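PDB 4R84: sialyltransferase 0160 from Photobacterium damselae, which transfers sialic acid from a CMP-sialic acid donor to an acceptor sugar, as a GT-B-type glycosyltransferase. Local coordinates for residues F57-L71 / E92-D104. Numbering follows the deposited sequence.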
loop_
_atom_site.group_PDB
_atom_site.type_symbol
_atom_site.label_atom_id
_atom_site.label_comp_id
_atom_site.label_asym_id
_atom_site.label_seq_id
_atom_site.Cartn_x
_atom_site.Cartn_y
_atom_site.Cartn_z
ATOM N N PHE A 57 -42.010 25.999 -5.026
ATOM C CA PHE A 57 -41.800 27.336 -4.473
ATOM C C PHE A 57 -42.770 28.357 -5.048
ATOM O O PHE A 57 -43.268 28.191 -6.156
ATOM C CB PHE A 57 -40.373 27.815 -4.751
ATOM C CG PHE A 57 -39.310 26.889 -4.240
ATOM C CD1 PHE A 57 -38.877 25.828 -5.018
ATOM C CD2 PHE A 57 -38.737 27.085 -2.993
ATOM C CE1 PHE A 57 -37.903 24.969 -4.564
ATOM C CE2 PHE A 57 -37.751 26.229 -2.530
ATOM C CZ PHE A 57 -37.336 25.171 -3.311
ATOM N N LEU A 58 -43.031 29.417 -4.291
ATOM C CA LEU A 58 -43.781 30.547 -4.815
ATOM C C LEU A 58 -42.976 31.225 -5.921
ATOM O O LEU A 58 -43.516 31.609 -6.956
ATOM C CB LEU A 58 -44.122 31.542 -3.703
ATOM C CG LEU A 58 -45.117 31.059 -2.649
ATOM C CD1 LEU A 58 -45.193 32.046 -1.505
ATOM C CD2 LEU A 58 -46.495 30.871 -3.279
ATOM N N SER A 59 -41.680 31.386 -5.679
ATOM C CA SER A 59 -40.763 31.891 -6.692
ATOM C C SER A 59 -39.390 31.244 -6.508
ATOM O O SER A 59 -39.061 30.788 -5.418
ATOM C CB SER A 59 -40.663 33.414 -6.617
ATOM O OG SER A 59 -40.144 33.823 -5.365
ATOM N N HIS A 60 -38.602 31.196 -7.573
ATOM C CA HIS A 60 -37.298 30.525 -7.506
ATOM C C HIS A 60 -36.401 30.958 -8.655
ATOM O O HIS A 60 -36.882 31.399 -9.699
ATOM C CB HIS A 60 -37.488 29.006 -7.505
ATOM C CG HIS A 60 -38.274 28.489 -8.672
ATOM N ND1 HIS A 60 -37.713 28.257 -9.911
ATOM C CD2 HIS A 60 -39.586 28.166 -8.789
ATOM C CE1 HIS A 60 -38.643 27.808 -10.736
ATOM N NE2 HIS A 60 -39.789 27.745 -10.080
ATOM N N SER A 61 -35.087 30.839 -8.458
ATOM C CA SER A 61 -34.142 31.197 -9.509
ATOM C C SER A 61 -32.762 30.601 -9.261
ATOM O O SER A 61 -32.386 30.364 -8.120
ATOM C CB SER A 61 -34.013 32.711 -9.622
ATOM O OG SER A 61 -33.437 33.233 -8.447
ATOM N N TRP A 62 -32.049 30.346 -10.355
ATOM C CA TRP A 62 -30.621 30.032 -10.325
ATOM C C TRP A 62 -29.861 31.208 -10.920
ATOM O O TRP A 62 -30.340 31.860 -11.859
ATOM C CB TRP A 62 -30.309 28.764 -11.130
ATOM C CG TRP A 62 -30.576 27.459 -10.443
ATOM C CD1 TRP A 62 -31.651 26.635 -10.637
ATOM C CD2 TRP A 62 -29.752 26.819 -9.472
ATOM N NE1 TRP A 62 -31.542 25.524 -9.840
ATOM C CE2 TRP A 62 -30.383 25.611 -9.116
ATOM C CE3 TRP A 62 -28.533 27.143 -8.878
ATOM C CZ2 TRP A 62 -29.843 24.738 -8.181
ATOM C CZ3 TRP A 62 -27.998 26.277 -7.942
ATOM C CH2 TRP A 62 -28.648 25.084 -7.609
ATOM N N GLU A 63 -28.687 31.482 -10.373
ATOM C CA GLU A 63 -27.770 32.466 -10.930
ATOM C C GLU A 63 -26.336 31.975 -10.757
ATOM O O GLU A 63 -26.021 31.269 -9.796
ATOM C CB GLU A 63 -27.956 33.835 -10.283
ATOM C CG GLU A 63 -27.772 33.859 -8.785
ATOM C CD GLU A 63 -27.968 35.251 -8.206
ATOM O OE1 GLU A 63 -28.893 35.420 -7.383
ATOM O OE2 GLU A 63 -27.210 36.174 -8.579
ATOM N N GLN A 64 -25.470 32.355 -11.686
ATOM C CA GLN A 64 -24.051 32.013 -11.593
ATOM C C GLN A 64 -23.259 33.176 -10.999
ATOM O O GLN A 64 -23.384 34.306 -11.463
ATOM C CB GLN A 64 -23.502 31.641 -12.963
ATOM C CG GLN A 64 -22.060 31.158 -12.901
ATOM C CD GLN A 64 -21.522 30.817 -14.261
ATOM O OE1 GLN A 64 -22.260 30.801 -15.244
ATOM N NE2 GLN A 64 -20.230 30.507 -14.326
ATOM N N THR A 65 -22.470 32.913 -9.958
ATOM C CA THR A 65 -21.792 33.999 -9.247
ATOM C C THR A 65 -20.277 34.080 -9.449
ATOM O O THR A 65 -19.664 35.078 -9.071
ATOM C CB THR A 65 -22.080 33.931 -7.729
ATOM O OG1 THR A 65 -21.580 32.699 -7.200
ATOM C CG2 THR A 65 -23.575 34.012 -7.449
ATOM N N CYS A 66 -19.657 33.040 -9.998
ATOM C CA CYS A 66 -18.255 33.159 -10.415
ATOM C C CYS A 66 -17.944 32.069 -11.437
ATOM O O CYS A 66 -18.733 31.133 -11.640
ATOM C CB CYS A 66 -17.266 33.098 -9.250
ATOM S SG CYS A 66 -16.794 31.441 -8.755
ATOM N N GLY A 67 -16.825 32.239 -12.126
ATOM C CA GLY A 67 -16.434 31.336 -13.191
ATOM C C GLY A 67 -16.903 31.881 -14.531
ATOM O O GLY A 67 -17.814 32.707 -14.601
ATOM N N THR A 68 -16.289 31.396 -15.602
ATOM C CA THR A 68 -16.725 31.709 -16.962
ATOM C C THR A 68 -18.223 31.462 -17.151
ATOM O O THR A 68 -18.741 30.422 -16.750
ATOM C CB THR A 68 -15.914 30.881 -17.966
ATOM O OG1 THR A 68 -14.525 31.167 -17.777
ATOM C CG2 THR A 68 -16.289 31.211 -19.395
ATOM N N PRO A 69 -18.944 32.441 -17.728
ATOM C CA PRO A 69 -20.387 32.247 -17.890
ATOM C C PRO A 69 -20.752 30.955 -18.614
ATOM O O PRO A 69 -20.217 30.668 -19.683
ATOM C CB PRO A 69 -20.813 33.471 -18.720
ATOM C CG PRO A 69 -19.804 34.516 -18.355
ATOM C CD PRO A 69 -18.506 33.777 -18.168
ATOM N N ILE A 70 -21.641 30.170 -18.012
ATOM C CA ILE A 70 -21.978 28.860 -18.546
ATOM C C ILE A 70 -23.447 28.508 -18.294
ATOM O O ILE A 70 -23.989 27.576 -18.895
ATOM C CB ILE A 70 -21.060 27.762 -17.930
ATOM C CG1 ILE A 70 -21.064 26.496 -18.792
ATOM C CG2 ILE A 70 -21.480 27.459 -16.515
ATOM C CD1 ILE A 70 -20.041 25.443 -18.335
ATOM N N LEU A 71 -24.102 29.281 -17.433
ATOM C CA LEU A 71 -25.495 29.017 -17.111
ATOM C C LEU A 71 -26.350 29.377 -18.311
ATOM O O LEU A 71 -26.268 30.500 -18.797
ATOM C CB LEU A 71 -25.936 29.818 -15.880
ATOM C CG LEU A 71 -27.319 29.476 -15.315
ATOM C CD1 LEU A 71 -27.373 28.031 -14.881
ATOM C CD2 LEU A 71 -27.694 30.399 -14.162
ATOM N N GLU A 92 -10.963 25.069 -13.029
ATOM C CA GLU A 92 -11.704 26.308 -12.873
ATOM C C GLU A 92 -12.913 26.084 -11.992
ATOM O O GLU A 92 -13.592 25.061 -12.113
ATOM C CB GLU A 92 -12.113 26.846 -14.252
ATOM C CG GLU A 92 -12.825 28.169 -14.183
ATOM C CD GLU A 92 -13.143 28.734 -15.552
ATOM O OE1 GLU A 92 -13.814 29.784 -15.624
ATOM O OE2 GLU A 92 -12.703 28.135 -16.552
ATOM N N LYS A 93 -13.218 27.045 -11.125
ATOM C CA LYS A 93 -14.387 26.896 -10.288
ATOM C C LYS A 93 -15.551 27.718 -10.818
ATOM O O LYS A 93 -15.407 28.798 -11.391
ATOM C CB LYS A 93 -14.071 27.229 -8.818
ATOM C CG LYS A 93 -14.103 28.677 -8.412
ATOM C CD LYS A 93 -13.751 28.797 -6.915
ATOM C CE LYS A 93 -13.436 30.237 -6.529
ATOM N NZ LYS A 93 -12.836 30.290 -5.181
ATOM N N TYR A 94 -16.715 27.115 -10.671
ATOM C CA TYR A 94 -17.985 27.656 -11.134
ATOM C C TYR A 94 -18.901 27.672 -9.935
ATOM O O TYR A 94 -19.077 26.639 -9.292
ATOM C CB TYR A 94 -18.557 26.787 -12.249
ATOM C CG TYR A 94 -17.745 26.774 -13.512
ATOM C CD1 TYR A 94 -16.602 26.007 -13.620
ATOM C CD2 TYR A 94 -18.145 27.511 -14.620
ATOM C CE1 TYR A 94 -15.858 26.004 -14.763
ATOM C CE2 TYR A 94 -17.406 27.509 -15.777
ATOM C CZ TYR A 94 -16.266 26.749 -15.846
ATOM O OH TYR A 94 -15.520 26.734 -17.000
ATOM N N CYS A 95 -19.489 28.826 -9.644
ATOM C CA CYS A 95 -20.296 29.015 -8.446
ATOM C C CYS A 95 -21.764 29.252 -8.839
ATOM O O CYS A 95 -22.041 30.089 -9.703
ATOM C CB CYS A 95 -19.793 30.230 -7.695
ATOM S SG CYS A 95 -17.985 30.287 -7.656
ATOM N N PHE A 96 -22.709 28.542 -8.224
ATOM C CA PHE A 96 -24.144 28.708 -8.555
ATOM C C PHE A 96 -24.950 28.911 -7.281
ATOM O O PHE A 96 -24.669 28.291 -6.256
ATOM C CB PHE A 96 -24.674 27.505 -9.334
ATOM C CG PHE A 96 -23.908 27.230 -10.592
ATOM C CD1 PHE A 96 -24.223 27.885 -11.769
ATOM C CD2 PHE A 96 -22.831 26.354 -10.583
ATOM C CE1 PHE A 96 -23.504 27.635 -12.936
ATOM C CE2 PHE A 96 -22.116 26.105 -11.737
ATOM C CZ PHE A 96 -22.450 26.746 -12.916
ATOM N N THR A 97 -25.928 29.814 -7.338
ATOM C CA THR A 97 -26.790 30.058 -6.189
ATOM C C THR A 97 -28.259 29.865 -6.563
ATOM O O THR A 97 -28.760 30.445 -7.544
ATOM C CB THR A 97 -26.574 31.472 -5.618
ATOM O OG1 THR A 97 -25.285 31.540 -5.005
ATOM C CG2 THR A 97 -27.629 31.812 -4.575
ATOM N N PHE A 98 -28.941 29.011 -5.804
ATOM C CA PHE A 98 -30.380 28.853 -5.965
ATOM C C PHE A 98 -31.078 29.613 -4.853
ATOM O O PHE A 98 -30.682 29.531 -3.689
ATOM C CB PHE A 98 -30.789 27.379 -5.934
ATOM C CG PHE A 98 -32.279 27.167 -5.956
ATOM C CD1 PHE A 98 -32.954 27.092 -7.161
ATOM C CD2 PHE A 98 -33.003 27.060 -4.771
ATOM C CE1 PHE A 98 -34.338 26.905 -7.193
ATOM C CE2 PHE A 98 -34.381 26.874 -4.792
ATOM C CZ PHE A 98 -35.046 26.792 -6.003
ATOM N N LYS A 99 -32.118 30.353 -5.212
ATOM C CA LYS A 99 -32.955 31.028 -4.229
ATOM C C LYS A 99 -34.396 30.601 -4.436
ATOM O O LYS A 99 -34.917 30.697 -5.540
ATOM C CB LYS A 99 -32.840 32.551 -4.345
ATOM C CG LYS A 99 -31.489 33.104 -3.933
ATOM C CD LYS A 99 -31.358 34.583 -4.261
ATOM C CE LYS A 99 -29.967 35.091 -3.909
ATOM N NZ LYS A 99 -29.741 36.479 -4.393
ATOM N N GLY A 100 -35.030 30.112 -3.377
ATOM C CA GLY A 100 -36.420 29.707 -3.466
ATOM C C GLY A 100 -37.182 30.263 -2.283
ATOM O O GLY A 100 -36.741 30.175 -1.136
ATOM N N ILE A 101 -38.359 30.810 -2.558
ATOM C CA ILE A 101 -39.153 31.422 -1.512
ATOM C C ILE A 101 -40.507 30.750 -1.450
ATOM O O ILE A 101 -41.157 30.560 -2.473
ATOM C CB ILE A 101 -39.316 32.934 -1.757
ATOM C CG1 ILE A 101 -37.941 33.607 -1.817
ATOM C CG2 ILE A 101 -40.163 33.564 -0.673
ATOM C CD1 ILE A 101 -37.977 35.028 -2.339
ATOM N N THR A 102 -40.914 30.360 -0.250
ATOM C CA THR A 102 -42.271 29.882 -0.035
ATOM C C THR A 102 -42.966 30.920 0.829
ATOM O O THR A 102 -42.445 32.018 1.015
ATOM C CB THR A 102 -42.315 28.507 0.645
ATOM O OG1 THR A 102 -41.814 28.607 1.984
ATOM C CG2 THR A 102 -41.509 27.485 -0.158
ATOM N N GLY A 103 -44.130 30.581 1.369
ATOM C CA GLY A 103 -44.889 31.547 2.137
ATOM C C GLY A 103 -44.247 31.986 3.438
ATOM O O GLY A 103 -44.429 33.125 3.865
ATOM N N ASP A 104 -43.483 31.092 4.064
ATOM C CA ASP A 104 -42.904 31.382 5.372
ATOM C C ASP A 104 -41.408 31.076 5.433
ATOM O O ASP A 104 -40.778 31.236 6.473
ATOM C CB ASP A 104 -43.634 30.601 6.465
ATOM C CG ASP A 104 -43.344 29.117 6.410
ATOM O OD1 ASP A 104 -43.162 28.583 5.294
ATOM O OD2 ASP A 104 -43.280 28.489 7.488
HETATM O O HOH W 1 -30.621 32.619 -7.647
HETATM O O HOH W 2 -35.343 33.824 -6.509
HETATM O O HOH W 3 -13.214 28.815 -19.220
#
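Ser59, Ser61 and Glu63 pair antiparallel with Ile101, Lys99 and Thr97, the strands 59-66 and 92-101 running at 146° to each other; at one end Leu58 and Ser59 both face Ile101 in a classic beta bulge. On the inner side Trp62 lies across Phe98, whose CB sits 3.4 Å from the centroid of the indole six-membered ring, squarely over its face, in a CH-pi contact. With CG anti to the backbone N (chi1 174°), the Phe98 ring reaches along the sheet to Phe57 and turns its edge to that ring's face, centroids 5.2 Å apart. Gly100 leaves the place that Phe57 fills: CD2 of Phe57 lies 3.5 Å from CA of Gly100. Trp62 is fixed from beyond the pair by NE1, which hydrogen-bonds to the carbonyl O of Ile79, and by an edge-to-face contact with Phe81. On the other face a weak salt bridge joins Glu63 OE1 to Lys99 NZ at 3.3 Å, and the disulfide Cys66-Cys95 ties the strands covalently. Back on the aromatic face, the extended Gln64 side chain lies beside the Phe96 ring and holds the loop 67-71: OE1 accepts from the backbone N of Ile70 and Leu71, while NE2 donates to the carbonyls of Cys66 and Thr68. Both N and OG1 of Thr68 grip Glu92 OE1, the hydroxyl at 2.7 Å on its syn lone pair. The two strands are joined by a long excursion through strand 81-84, and 92-101 lies between 59-66 and 106-125, consistent with the immunoglobulin-like beta-sandwich of a PKD-type domain whose core receives the buried Trp62, Phe96 and Phe98.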